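Local structure of death domain of pelle (Drosophila melanogaster, 1D2Z) at residues L15-L18 against P19-A22. The protein relays Toll receptor signalling in embryonic dorsoventral patterning as a serine/threonine kinase, and this part is the death domain through which it binds Tube. Numbering follows the deposited sequence.
Sequences LLPL and PVRA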
# COMPACT_ATOMS: atom_id res chain seq x y z
N LEU A 15 -12.65 -0.84 -2.37
CA LEU A 15 -13.84 -1.68 -2.54
C LEU A 15 -15.11 -0.91 -2.91
O LEU A 15 -16.15 -1.51 -3.18
CB LEU A 15 -14.07 -2.53 -1.28
CG LEU A 15 -12.96 -3.52 -0.91
CD1 LEU A 15 -13.27 -4.19 0.42
CD2 LEU A 15 -12.80 -4.57 -2.01
N LEU A 16 -15.03 0.42 -2.94
CA LEU A 16 -16.18 1.25 -3.30
C LEU A 16 -16.77 0.82 -4.65
O LEU A 16 -16.04 0.69 -5.63
CB LEU A 16 -15.79 2.72 -3.39
CG LEU A 16 -15.92 3.61 -2.15
CD1 LEU A 16 -15.27 4.97 -2.42
CD2 LEU A 16 -17.39 3.78 -1.78
N PRO A 17 -18.09 0.57 -4.69
CA PRO A 17 -18.75 0.15 -5.94
C PRO A 17 -18.49 1.16 -7.06
O PRO A 17 -18.46 2.36 -6.82
CB PRO A 17 -20.23 0.13 -5.53
CG PRO A 17 -20.16 -0.34 -4.10
CD PRO A 17 -19.00 0.47 -3.54
N LEU A 18 -18.31 0.66 -8.28
CA LEU A 18 -18.03 1.54 -9.41
C LEU A 18 -19.01 2.70 -9.63
O LEU A 18 -18.58 3.81 -9.94
CB LEU A 18 -17.83 0.74 -10.70
CG LEU A 18 -16.63 -0.22 -10.63
CD1 LEU A 18 -16.41 -0.88 -11.98
CD2 LEU A 18 -15.37 0.53 -10.19
N PRO A 19 -20.33 2.46 -9.48
CA PRO A 19 -21.31 3.54 -9.66
C PRO A 19 -21.07 4.75 -8.75
O PRO A 19 -20.95 5.87 -9.23
CB PRO A 19 -22.63 2.85 -9.32
CG PRO A 19 -22.40 1.47 -9.83
CD PRO A 19 -21.01 1.17 -9.32
N VAL A 20 -20.98 4.52 -7.44
CA VAL A 20 -20.74 5.61 -6.50
C VAL A 20 -19.37 6.23 -6.73
O VAL A 20 -19.21 7.45 -6.69
CB VAL A 20 -20.89 5.15 -5.01
CG1 VAL A 20 -19.94 4.01 -4.71
CG2 VAL A 20 -20.62 6.31 -4.06
N ARG A 21 -18.38 5.40 -7.04
CA ARG A 21 -17.03 5.88 -7.29
C ARG A 21 -17.00 6.81 -8.51
O ARG A 21 -16.34 7.84 -8.48
CB ARG A 21 -16.07 4.70 -7.49
CG ARG A 21 -14.62 5.11 -7.63
CD ARG A 21 -13.72 3.92 -7.52
NE ARG A 21 -12.34 4.27 -7.80
CZ ARG A 21 -11.31 3.95 -7.03
NH1 ARG A 21 -11.51 3.25 -5.92
NH2 ARG A 21 -10.09 4.33 -7.37
N ALA A 22 -17.75 6.44 -9.55
CA ALA A 22 -17.83 7.26 -10.77
C ALA A 22 -18.51 8.61 -10.49
O ALA A 22 -18.11 9.63 -11.05
CB ALA A 22 -18.57 6.50 -11.88
O HOH W 1 -13.39 0.96 -5.96
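The CG1 methyl of Val20 lies over one face of the Pro17 ring, 3.8 Å from its CD, while Pro17 CB touches CD of the Pro19 ring at 4.0 Å. Val20 turns CG1 into the position between its backbone N and carbonyl carbon (chi1 57°), which sets this methyl against Pro17 and brings it 3.9 Å from CD2 of Leu16, the Leu16 and Val20 side chains crossing at about a right angle. One methyl thus bridges two consecutive residues of the loop. Two nitrogens of the flat guanidinium of Arg21 are bonded: NE donates to Asn63 OD1, and NH1 reaches a water at 3.0 Å, a weak bond, while the same water donates to Leu16 O at 2.7 Å. With CG anti to the backbone N (chi1 -175°) and the chain extended from CG to NE, the group reaches both the water and Asn63.

The segment is a compact example of how a helix begins. Pro17 occupies the N-cap and offers its carbonyl to the first turn: Arg21 N is hydrogen-bonded to Pro17 O at 3.0 Å. Ala22 N repeats the i to i+4 pattern in a hydrogen bond to Leu18 O at 2.8 Å. Pro19, in the first turn, has no N-H to give, a common place for proline in helices.

In the six-helix death-domain bundle, this turn opens helix 18-31. Tyr99, in a loop beyond helix 90-95, packs on Pro17 and Val20, and Arg21 reaches across to Asn63 on helix 61-73.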